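Local coordinates for diphosphomevalonate decarboxylase, putative (Trypanosoma brucei, PDB 2HKE), which probably catalyses the ATP-dependent decarboxylation of (R)-5-diphosphomevalonate to isopentenyl diphosphate, the building block of isoprenoids and sterols, at residues Q184-V189 and C298-L303; A271-V276 and L288-D293; K277-K282 and K346-H351; L307-A312 and S340-Y345. The protein carries 1 engineered substitution. All blocks are in the same frame, centred on the assembly; numbering follows the deposited sequence.

Along the chain from the N terminus, strand 184-189 comes first and is separated by more than a hundred residues, most of them helical, from its antiparallel partner 298-303, which closes contact 1. Contact 2 nests inside that loop: helix 267-283 is followed by strand 288-291, which runs back along it and pairs in turn with 298-303. The next turns of the same helix, 277-282, reach forward to 346-351, so contact 3 crosses both contact 1 and contact 2. Within its loop lies contact 4, where the start of helix 307-317 meets 340-345. Together they tie the mixed sheet of the C-terminal domain, two of its helices and the surface loop 340-351 into one unit.

Contact 1: Q184-V189 and C298-L303; sequences QVMCAV and CFLFVL
Strands 184-189 and 298-303 run antiparallel, and their side chains alternate between two faces of the sheet. On the face of V185, C187, F299 and F301 the closest side-chain meeting is that of C187 with F299. C187 holds SG anti to its backbone N (chi1 -175°), which lays the sulfur over one face of the F299 ring, 3.7 Å from CE1 and offset toward the rim; CB follows over the same face. F299 turns CG anti to its own carbonyl carbon, beside N, bringing the ring in front of its cross-strand neighbour. V185 serves both rings from their edges: CG1, anti to N, approaches F299 CD2 at 4.1 Å, while CG2 lies in the plane of the F301 ring, 3.9 Å from CD1. A beta-branched valine suits this place because its two methyls point to two different aromatics.

On the other face M186 runs out straight through chi2 and then bends at chi3 (-74°). The bend carries CE between L300 CD1 and V302 CG1, the latter 4.0 Å away, and the flexible thioether adapts to both branched neighbours. Helix 307-317 packs against this side, with L307 and V311 touching M186.

Six backbone hydrogen bonds join the strands, among them the nearly straight M186 N to L300 O bond of 2.8 Å (169°). They satisfy Q184, M186, A188, C298, L300 and V302, while V185, C187 and F299 bond to the flanking strands, so the polar backbone can be sealed between mostly apolar and sulfur-bearing side chains inside the buried core of the C-terminal domain.

Contact 2: A271-V276 and L288-D293; sequences AMIRLV and LAYTFD. With SO4 (sulfate ion), chain D.
The Y290 ring carries I273 on one face: CG1 stands 4.0 Å from the ring centroid and almost exactly on its normal, a CH-pi contact. V276 comes to the rim of the same ring, its CB in the ring plane and its CG1 3.8 Å from CD2. The F292 ring meets M272 CB at its edge, and its CE1 lies 3.5 Å from I273 CG1. That methylene is therefore shared by two aromatic rings, with CG2 turned toward the hydroxyl end of Y290. I273 places CG1 anti to its carbonyl carbon and CG2 anti to N, so the two branches spread over the tyrosine.

Y290 itself takes the crowded chi1 position, CG between N and carbonyl carbon (60°), presenting its ring face to the helix. The hydroxyl is hydrogen-bonded to D249 in helix 237-256, which gives this buried polar atom a partner.

Segment 271-276 of helix 267-283 runs along the edge strand 288-291 of the five-stranded sheet, nearly antiparallel to it (161°), the two short axes 8.7 Å apart. It is a helix-on-sheet layer in the C-terminal domain of this GHMP-type fold, and the chain turns back between the two elements within a short connection. Nearer that turn, V276 puts CG1 anti to N and reaches L288 O at 3.3 Å, while CG2 meets L288 CD2 at 3.9 Å.

On the helix flank turned from the strand, R274 holds a sulfate, probably from the crystallisation liquor. NE bonds to both O3 and O4 (the latter at 3.0 Å) and NH2 to O3, and a long, charged arginine suits this exposed position.

Contact 3: K277-K282 and K346-H351; sequences KAYNAK and KKLIDH. With SO4 (sulfate ion), chain D.
L348 sets CG anti to its carbonyl carbon (chi1 -65°) and then extends through chi2 (175°), which drives its forked end onto helix 277-282. Its CD1 branch reaches the Y279 backbone at CA, 3.9 Å away, and approaches the ring at its edge. Its CD2 branch meets K282, which places CG anti to its carbonyl carbon, 3.6 Å from L348 CD2; the bend at chi2 (-67°) then brings CE back to 4.0 Å from the same methyl. The aliphatic part of the lysine thus crosses the leucine obliquely.

A278 fills the middle of the contact. Its CB lies 3.9 Å from L348 CB and 3.6 Å from L348 O, and with only a methyl to place it lets the loop backbone come close to the helix. I349 adds CG2 at the border of the same methyl.

Y279 holds its ring anti to N, and Y345 meets that ring edge-to-face. L348 N is hydrogen-bonded to H317 NE2 of helix 307-317, which ties the loop to a second helix. Here the loop between helix 330-338 and strand 358-363 is laid over the C-terminal turns of helix 267-283, at the surface of the C-terminal domain.

Farther along the loop, D350 N donates to sulfate O3 at 2.9 Å, and R274 binds the same ion. Between helix and loop the direct contact is apolar, centred on L348, with A278, Y279 and the carbon chain of K282 round it; the sulfate, shared by R274 and D350, adds a polar bridge that in solution may be absent or taken by another anion.

Contact 4: L307-A312 and S340-Y345; sequences LPEAVA and SLPDEY
E309 OE1 has two polar partners, both outside these segments: the Y279 hydroxyl is hydrogen-bonded to it and K283 makes a salt bridge with it, each from helix 267-283. That double grip would tend to keep the carboxylate ionised. The glutamate reaches this point by extending, with CG anti to N (chi1 -170°) and chi2 also near 180°. Its carboxylate ends beside the Y345 ring, the two planes 42° apart: OE1 and OE2 both lie 3.6 Å from Y345 CE2, and OE2 is in addition 4.2 Å from P342 CD.

Helix 307-317 thus receives, at its first turns, the surface loop that follows helix 330-338 in the C-terminal domain. The loop makes a short 3-10 turn at 343-344, in which Y345 N bonds to P342 O, and this turns Y345 back toward the helix. Y345 then carries E344 CG over one ring face and P342 CD at its edge.

L341 supplies the apolar half. Its CG is anti to N, and its CD1 comes within 3.9 Å of A312 CB, while CD2 lies 3.8 Å from A312 O. A small alanine one turn beyond E309 lets the branched leucine approach the helix backbone, with E309 CG flanking CD1 at 4.1 Å.

Contact 1: Q184-V189 and C298-L303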
# COMPACT_ATOMS: atom_id res chain seq x y z
N GLN A 184 12.90 -6.33 5.02
CA GLN A 184 12.88 -5.85 3.65
C GLN A 184 11.58 -6.24 3.02
O GLN A 184 10.99 -7.24 3.44
CB GLN A 184 13.99 -6.50 2.82
CG GLN A 184 15.42 -6.24 3.30
CD GLN A 184 15.81 -4.77 3.31
OE1 GLN A 184 15.80 -4.12 2.29
NE2 GLN A 184 16.23 -4.26 4.48
N VAL A 185 11.15 -5.48 2.03
CA VAL A 185 9.89 -5.76 1.32
C VAL A 185 10.19 -5.97 -0.15
O VAL A 185 10.99 -5.21 -0.75
CB VAL A 185 8.92 -4.59 1.43
CG1 VAL A 185 7.59 -4.91 0.69
CG2 VAL A 185 8.67 -4.23 2.89
N MET A 186 9.56 -6.97 -0.76
CA MET A 186 9.63 -7.08 -2.22
C MET A 186 8.25 -7.17 -2.77
O MET A 186 7.29 -7.41 -2.05
CB MET A 186 10.50 -8.25 -2.64
CG MET A 186 11.97 -8.17 -2.21
SD MET A 186 12.95 -9.54 -2.85
CE MET A 186 12.46 -10.95 -1.84
N CYS A 187 8.11 -6.87 -4.06
CA CYS A 187 6.86 -7.12 -4.75
C CYS A 187 7.20 -7.86 -6.06
O CYS A 187 7.88 -7.32 -6.92
CB CYS A 187 6.13 -5.86 -5.01
SG CYS A 187 4.50 -6.17 -5.75
N ALA A 188 6.75 -9.10 -6.16
CA ALA A 188 6.81 -9.87 -7.39
C ALA A 188 5.52 -9.59 -8.17
O ALA A 188 4.40 -10.04 -7.80
CB ALA A 188 6.99 -11.36 -7.09
N VAL A 189 5.65 -8.73 -9.17
CA VAL A 189 4.55 -8.35 -10.00
C VAL A 189 4.16 -9.44 -10.97
O VAL A 189 4.99 -9.93 -11.72
CB VAL A 189 4.83 -6.99 -10.68
CG1 VAL A 189 3.67 -6.55 -11.52
CG2 VAL A 189 5.16 -5.98 -9.59
N CYS A 298 2.42 -10.49 -5.61
CA CYS A 298 2.85 -11.08 -4.38
C CYS A 298 3.89 -10.18 -3.70
O CYS A 298 5.07 -10.04 -4.15
CB CYS A 298 3.45 -12.42 -4.65
SG CYS A 298 3.86 -13.37 -3.16
N PHE A 299 3.47 -9.60 -2.59
CA PHE A 299 4.40 -8.86 -1.74
C PHE A 299 5.11 -9.89 -0.90
O PHE A 299 4.54 -10.98 -0.63
CB PHE A 299 3.65 -7.86 -0.91
CG PHE A 299 3.33 -6.61 -1.65
CD1 PHE A 299 2.21 -6.54 -2.47
CD2 PHE A 299 4.20 -5.52 -1.58
CE1 PHE A 299 1.95 -5.35 -3.19
CE2 PHE A 299 3.95 -4.33 -2.27
CZ PHE A 299 2.80 -4.25 -3.07
N LEU A 300 6.36 -9.63 -0.57
CA LEU A 300 7.14 -10.58 0.21
C LEU A 300 7.84 -9.81 1.28
O LEU A 300 8.29 -8.69 1.01
CB LEU A 300 8.21 -11.24 -0.67
CG LEU A 300 7.66 -12.10 -1.78
CD1 LEU A 300 8.72 -12.25 -2.87
CD2 LEU A 300 7.18 -13.48 -1.23
N PHE A 301 7.95 -10.40 2.45
CA PHE A 301 8.75 -9.83 3.51
C PHE A 301 9.86 -10.82 3.82
O PHE A 301 9.62 -12.04 3.89
CB PHE A 301 7.93 -9.63 4.76
CG PHE A 301 6.72 -8.79 4.56
CD1 PHE A 301 6.83 -7.46 4.15
CD2 PHE A 301 5.46 -9.30 4.76
CE1 PHE A 301 5.70 -6.67 3.96
CE2 PHE A 301 4.32 -8.50 4.56
CZ PHE A 301 4.46 -7.18 4.17
N VAL A 302 11.05 -10.30 4.07
CA VAL A 302 12.21 -11.15 4.30
C VAL A 302 13.25 -10.31 5.01
O VAL A 302 13.28 -9.10 4.82
CB VAL A 302 12.77 -11.67 2.94
CG1 VAL A 302 13.25 -10.51 2.06
CG2 VAL A 302 13.88 -12.72 3.15
N LEU A 303 14.05 -10.90 5.88
CA LEU A 303 15.19 -10.14 6.45
C LEU A 303 16.29 -10.00 5.43
O LEU A 303 16.50 -10.89 4.61
CB LEU A 303 15.72 -10.84 7.68
CG LEU A 303 14.72 -10.92 8.84
CD1 LEU A 303 15.37 -11.51 10.15
CD2 LEU A 303 14.00 -9.58 9.14

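Contact 2: A271-V276 and L288-D293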
# COMPACT_ATOMS: atom_id res chain seq x y z
N ALA A 271 0.75 -20.31 -7.01
CA ALA A 271 2.03 -20.99 -7.07
C ALA A 271 3.06 -20.28 -6.17
O ALA A 271 3.90 -20.92 -5.56
CB ALA A 271 2.52 -21.00 -8.49
N MET A 272 3.00 -18.95 -6.11
CA MET A 272 3.89 -18.19 -5.22
C MET A 272 3.64 -18.55 -3.78
O MET A 272 4.59 -18.69 -3.00
CB MET A 272 3.78 -16.67 -5.48
CG MET A 272 4.62 -16.20 -6.65
SD MET A 272 6.40 -16.35 -6.49
CE MET A 272 6.75 -15.07 -5.22
N ILE A 273 2.38 -18.75 -3.41
CA ILE A 273 2.07 -19.14 -2.05
C ILE A 273 2.70 -20.51 -1.79
O ILE A 273 3.37 -20.69 -0.81
CB ILE A 273 0.56 -19.18 -1.83
CG1 ILE A 273 -0.04 -17.78 -1.84
CG2 ILE A 273 0.24 -19.99 -0.56
CD1 ILE A 273 -1.54 -17.77 -1.82
N ARG A 274 2.47 -21.47 -2.70
CA ARG A 274 3.05 -22.80 -2.54
C ARG A 274 4.56 -22.76 -2.44
O ARG A 274 5.14 -23.52 -1.63
CB ARG A 274 2.63 -23.72 -3.69
CG ARG A 274 1.16 -23.95 -3.71
CD ARG A 274 0.77 -25.26 -4.42
NE ARG A 274 1.45 -25.43 -5.69
CZ ARG A 274 1.08 -24.85 -6.83
NH1 ARG A 274 0.02 -24.07 -6.86
NH2 ARG A 274 1.76 -25.10 -7.94
N LEU A 275 5.19 -21.91 -3.25
CA LEU A 275 6.66 -21.80 -3.29
C LEU A 275 7.22 -21.25 -1.97
O LEU A 275 8.20 -21.79 -1.40
CB LEU A 275 7.06 -20.90 -4.45
CG LEU A 275 8.55 -20.73 -4.72
CD1 LEU A 275 9.33 -22.07 -4.72
CD2 LEU A 275 8.72 -19.99 -6.02
N VAL A 276 6.62 -20.19 -1.47
CA VAL A 276 7.09 -19.64 -0.20
C VAL A 276 6.96 -20.71 0.87
O VAL A 276 7.88 -20.90 1.68
CB VAL A 276 6.31 -18.38 0.17
CG1 VAL A 276 6.61 -17.95 1.61
CG2 VAL A 276 6.60 -17.30 -0.88
N LEU A 288 10.53 -16.43 4.97
CA LEU A 288 9.98 -15.64 3.85
C LEU A 288 8.48 -15.60 4.05
O LEU A 288 7.89 -16.62 4.38
CB LEU A 288 10.35 -16.27 2.48
CG LEU A 288 9.94 -15.56 1.20
CD1 LEU A 288 10.55 -14.09 1.12
CD2 LEU A 288 10.33 -16.38 -0.05
N ALA A 289 7.87 -14.42 3.91
CA ALA A 289 6.43 -14.26 4.02
C ALA A 289 5.88 -13.65 2.76
O ALA A 289 6.55 -12.82 2.12
CB ALA A 289 6.04 -13.34 5.22
N TYR A 290 4.67 -14.08 2.39
CA TYR A 290 3.91 -13.48 1.27
C TYR A 290 2.73 -12.66 1.85
O TYR A 290 2.23 -12.95 2.94
CB TYR A 290 3.39 -14.54 0.30
CG TYR A 290 2.47 -15.55 0.92
CD1 TYR A 290 1.13 -15.22 1.23
CD2 TYR A 290 2.95 -16.83 1.27
CE1 TYR A 290 0.31 -16.18 1.88
CE2 TYR A 290 2.14 -17.77 1.88
CZ TYR A 290 0.81 -17.44 2.16
OH TYR A 290 0.04 -18.41 2.79
N THR A 291 2.29 -11.68 1.07
CA THR A 291 0.98 -11.11 1.24
C THR A 291 0.47 -10.63 -0.11
O THR A 291 1.25 -10.14 -0.91
CB THR A 291 0.91 -10.04 2.32
OG1 THR A 291 -0.45 -9.77 2.61
CG2 THR A 291 1.57 -8.73 1.89
N PHE A 292 -0.82 -10.83 -0.35
CA PHE A 292 -1.54 -10.29 -1.48
C PHE A 292 -2.55 -9.28 -0.97
O PHE A 292 -3.15 -9.49 0.08
CB PHE A 292 -2.28 -11.43 -2.24
CG PHE A 292 -1.34 -12.46 -2.82
CD1 PHE A 292 -0.80 -13.42 -2.00
CD2 PHE A 292 -0.96 -12.43 -4.16
CE1 PHE A 292 0.07 -14.37 -2.48
CE2 PHE A 292 -0.08 -13.35 -4.64
CZ PHE A 292 0.45 -14.31 -3.81
N ASP A 293 -2.76 -8.22 -1.74
CA ASP A 293 -3.70 -7.14 -1.37
C ASP A 293 -4.74 -6.85 -2.48
O ASP A 293 -4.71 -5.82 -3.14
CB ASP A 293 -2.89 -5.88 -1.02
CG ASP A 293 -3.50 -5.05 0.15
OD1 ASP A 293 -3.89 -5.60 1.20
OD2 ASP A 293 -3.63 -3.81 -0.02
S SO4 D . 3.27 -28.55 -5.94
O1 SO4 D . 2.16 -29.47 -6.16
O2 SO4 D . 4.50 -29.30 -5.84
O3 SO4 D . 3.30 -27.61 -7.07
O4 SO4 D . 2.99 -27.82 -4.71

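Contact 3: K277-K282 and K346-H351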
# COMPACT_ATOMS: atom_id res chain seq x y z
N LYS A 277 5.81 -21.38 0.92
CA LYS A 277 5.59 -22.42 1.92
C LYS A 277 6.62 -23.54 1.82
O LYS A 277 7.16 -24.01 2.84
CB LYS A 277 4.18 -23.00 1.78
CG LYS A 277 3.12 -22.05 2.29
CD LYS A 277 1.74 -22.66 2.08
CE LYS A 277 0.66 -21.78 2.66
NZ LYS A 277 -0.67 -22.38 2.36
N ALA A 278 6.89 -23.98 0.59
CA ALA A 278 7.83 -25.07 0.34
C ALA A 278 9.26 -24.66 0.69
O ALA A 278 10.03 -25.45 1.20
CB ALA A 278 7.78 -25.48 -1.12
N TYR A 279 9.59 -23.40 0.44
CA TYR A 279 10.90 -22.87 0.83
C TYR A 279 11.07 -22.88 2.33
O TYR A 279 12.06 -23.33 2.84
CB TYR A 279 11.05 -21.46 0.30
CG TYR A 279 12.37 -20.81 0.60
CD1 TYR A 279 13.56 -21.39 0.16
CD2 TYR A 279 12.44 -19.62 1.30
CE1 TYR A 279 14.75 -20.78 0.39
CE2 TYR A 279 13.66 -19.00 1.56
CZ TYR A 279 14.80 -19.60 1.10
OH TYR A 279 16.03 -19.00 1.36
N ASN A 280 10.09 -22.37 3.05
CA ASN A 280 10.17 -22.26 4.48
C ASN A 280 10.26 -23.68 5.05
O ASN A 280 11.00 -23.93 6.00
CB ASN A 280 8.93 -21.55 4.99
CG ASN A 280 8.96 -20.05 4.80
OD1 ASN A 280 10.05 -19.43 4.67
ND2 ASN A 280 7.77 -19.43 4.79
N ALA A 281 9.50 -24.58 4.46
CA ALA A 281 9.52 -26.00 4.88
C ALA A 281 10.94 -26.60 4.75
O ALA A 281 11.45 -27.24 5.70
CB ALA A 281 8.46 -26.80 4.11
N LYS A 282 11.60 -26.33 3.62
CA LYS A 282 12.96 -26.82 3.35
C LYS A 282 13.99 -26.16 4.24
O LYS A 282 14.93 -26.78 4.69
CB LYS A 282 13.39 -26.52 1.92
CG LYS A 282 13.06 -27.46 0.89
CD LYS A 282 13.77 -28.84 0.99
CE LYS A 282 13.38 -29.60 -0.26
NZ LYS A 282 13.14 -31.06 -0.01
N LYS A 346 15.74 -25.91 -5.50
CA LYS A 346 15.32 -25.92 -6.86
C LYS A 346 14.18 -26.94 -6.89
O LYS A 346 14.13 -27.88 -6.06
CB LYS A 346 16.47 -26.33 -7.80
CG LYS A 346 17.66 -25.41 -7.76
CD LYS A 346 18.85 -26.00 -8.52
CE LYS A 346 20.11 -25.14 -8.32
NZ LYS A 346 21.18 -25.56 -9.24
N LYS A 347 13.27 -26.75 -7.82
CA LYS A 347 12.13 -27.62 -8.00
C LYS A 347 11.37 -27.83 -6.69
O LYS A 347 11.15 -28.97 -6.26
CB LYS A 347 12.57 -28.94 -8.67
CG LYS A 347 13.09 -28.75 -10.11
CD LYS A 347 11.93 -28.49 -11.12
CE LYS A 347 12.44 -28.08 -12.57
NZ LYS A 347 13.47 -26.96 -12.62
N LEU A 348 10.96 -26.74 -6.06
CA LEU A 348 10.21 -26.83 -4.81
C LEU A 348 8.72 -27.02 -5.06
O LEU A 348 8.00 -27.42 -4.19
CB LEU A 348 10.45 -25.59 -3.95
CG LEU A 348 11.88 -25.37 -3.45
CD1 LEU A 348 12.01 -24.04 -2.73
CD2 LEU A 348 12.31 -26.52 -2.55
N ILE A 349 8.27 -26.53 -6.22
CA ILE A 349 6.90 -26.67 -6.69
C ILE A 349 6.91 -27.11 -8.14
O ILE A 349 7.92 -27.00 -8.81
CB ILE A 349 6.07 -25.35 -6.58
CG1 ILE A 349 6.64 -24.24 -7.46
CG2 ILE A 349 5.95 -24.94 -5.09
CD1 ILE A 349 5.70 -23.02 -7.64
N ASP A 350 5.74 -27.55 -8.59
CA ASP A 350 5.46 -27.85 -9.97
C ASP A 350 4.61 -26.71 -10.53
O ASP A 350 3.44 -26.59 -10.17
CB ASP A 350 4.65 -29.17 -10.02
CG ASP A 350 4.29 -29.60 -11.43
OD1 ASP A 350 4.84 -29.03 -12.43
OD2 ASP A 350 3.44 -30.54 -11.54
N HIS A 351 5.20 -25.87 -11.38
CA HIS A 351 4.47 -24.77 -12.01
C HIS A 351 5.26 -24.35 -13.24
O HIS A 351 6.51 -24.37 -13.21
CB HIS A 351 4.32 -23.57 -11.04
CG HIS A 351 3.45 -22.48 -11.55
ND1 HIS A 351 2.07 -22.59 -11.56
CD2 HIS A 351 3.73 -21.23 -12.02
CE1 HIS A 351 1.55 -21.47 -12.04
NE2 HIS A 351 2.53 -20.63 -12.32
S SO4 D . 3.27 -28.55 -5.94
O1 SO4 D . 2.16 -29.47 -6.16
O2 SO4 D . 4.50 -29.30 -5.84
O3 SO4 D . 3.30 -27.61 -7.07
O4 SO4 D . 2.99 -27.82 -4.71

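Contact 4: L307-A312 and S340-Y345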
# COMPACT_ATOMS: atom_id res chain seq x y z
N LEU A 307 17.64 -12.39 2.07
CA LEU A 307 17.01 -11.95 0.85
C LEU A 307 17.71 -12.55 -0.38
O LEU A 307 17.02 -12.95 -1.30
CB LEU A 307 16.93 -10.43 0.78
CG LEU A 307 16.19 -9.83 -0.45
CD1 LEU A 307 15.48 -8.51 -0.08
CD2 LEU A 307 17.03 -9.70 -1.72
N PRO A 308 19.06 -12.51 -0.46
CA PRO A 308 19.68 -13.05 -1.69
C PRO A 308 19.31 -14.47 -1.99
O PRO A 308 18.97 -14.76 -3.18
CB PRO A 308 21.18 -12.89 -1.41
CG PRO A 308 21.15 -11.57 -0.57
CD PRO A 308 20.09 -11.94 0.40
N GLU A 309 19.30 -15.34 -0.99
CA GLU A 309 18.93 -16.74 -1.23
C GLU A 309 17.49 -16.81 -1.65
O GLU A 309 17.16 -17.57 -2.57
CB GLU A 309 19.10 -17.63 -0.00
CG GLU A 309 18.93 -19.13 -0.31
CD GLU A 309 19.13 -20.00 0.90
OE1 GLU A 309 18.16 -20.15 1.69
OE2 GLU A 309 20.27 -20.49 1.07
N ALA A 310 16.64 -16.05 -0.97
CA ALA A 310 15.21 -16.06 -1.30
C ALA A 310 14.97 -15.67 -2.76
O ALA A 310 14.20 -16.32 -3.47
CB ALA A 310 14.41 -15.14 -0.27
N VAL A 311 15.62 -14.61 -3.22
CA VAL A 311 15.46 -14.13 -4.57
C VAL A 311 16.06 -15.14 -5.57
O VAL A 311 15.43 -15.42 -6.61
CB VAL A 311 16.03 -12.73 -4.74
CG1 VAL A 311 16.00 -12.32 -6.22
CG2 VAL A 311 15.29 -11.74 -3.85
N ALA A 312 17.21 -15.73 -5.23
CA ALA A 312 17.79 -16.82 -6.06
C ALA A 312 16.80 -17.98 -6.22
O ALA A 312 16.64 -18.54 -7.32
CB ALA A 312 19.12 -17.35 -5.45
N SER A 340 25.07 -18.82 -5.03
CA SER A 340 25.07 -20.15 -5.57
C SER A 340 23.96 -20.92 -4.86
O SER A 340 24.12 -21.36 -3.75
CB SER A 340 26.41 -20.83 -5.33
OG SER A 340 26.44 -22.03 -6.07
N LEU A 341 22.82 -21.05 -5.51
CA LEU A 341 21.64 -21.61 -4.83
C LEU A 341 21.82 -23.10 -4.63
O LEU A 341 22.10 -23.81 -5.58
CB LEU A 341 20.39 -21.40 -5.66
CG LEU A 341 19.06 -21.85 -5.03
CD1 LEU A 341 18.77 -20.89 -3.97
CD2 LEU A 341 17.91 -21.93 -6.02
N PRO A 342 21.68 -23.57 -3.41
CA PRO A 342 21.68 -25.00 -3.14
C PRO A 342 20.62 -25.76 -3.90
O PRO A 342 19.49 -25.28 -4.07
CB PRO A 342 21.36 -25.08 -1.66
CG PRO A 342 21.84 -23.77 -1.11
CD PRO A 342 21.59 -22.77 -2.18
N ASP A 343 20.97 -26.99 -4.30
CA ASP A 343 20.07 -27.78 -5.11
C ASP A 343 18.74 -28.05 -4.42
O ASP A 343 17.75 -28.20 -5.10
CB ASP A 343 20.73 -29.12 -5.46
CG ASP A 343 20.80 -29.35 -6.93
OD1 ASP A 343 19.72 -29.35 -7.57
OD2 ASP A 343 21.94 -29.48 -7.45
N GLU A 344 18.75 -28.13 -3.09
CA GLU A 344 17.54 -28.35 -2.28
C GLU A 344 16.45 -27.31 -2.55
O GLU A 344 15.27 -27.60 -2.33
CB GLU A 344 17.83 -28.34 -0.78
CG GLU A 344 18.69 -27.18 -0.31
CD GLU A 344 19.04 -27.15 1.18
OE1 GLU A 344 18.38 -27.81 2.01
OE2 GLU A 344 20.02 -26.40 1.52
N TYR A 345 16.81 -26.14 -3.04
CA TYR A 345 15.81 -25.07 -3.22
C TYR A 345 15.38 -24.94 -4.66
O TYR A 345 14.76 -23.93 -5.04
CB TYR A 345 16.33 -23.74 -2.66
CG TYR A 345 16.74 -23.83 -1.24
CD1 TYR A 345 15.84 -24.26 -0.26
CD2 TYR A 345 17.99 -23.44 -0.83
CE1 TYR A 345 16.20 -24.34 1.05
CE2 TYR A 345 18.35 -23.54 0.51
CZ TYR A 345 17.45 -24.00 1.44
OH TYR A 345 17.83 -24.09 2.76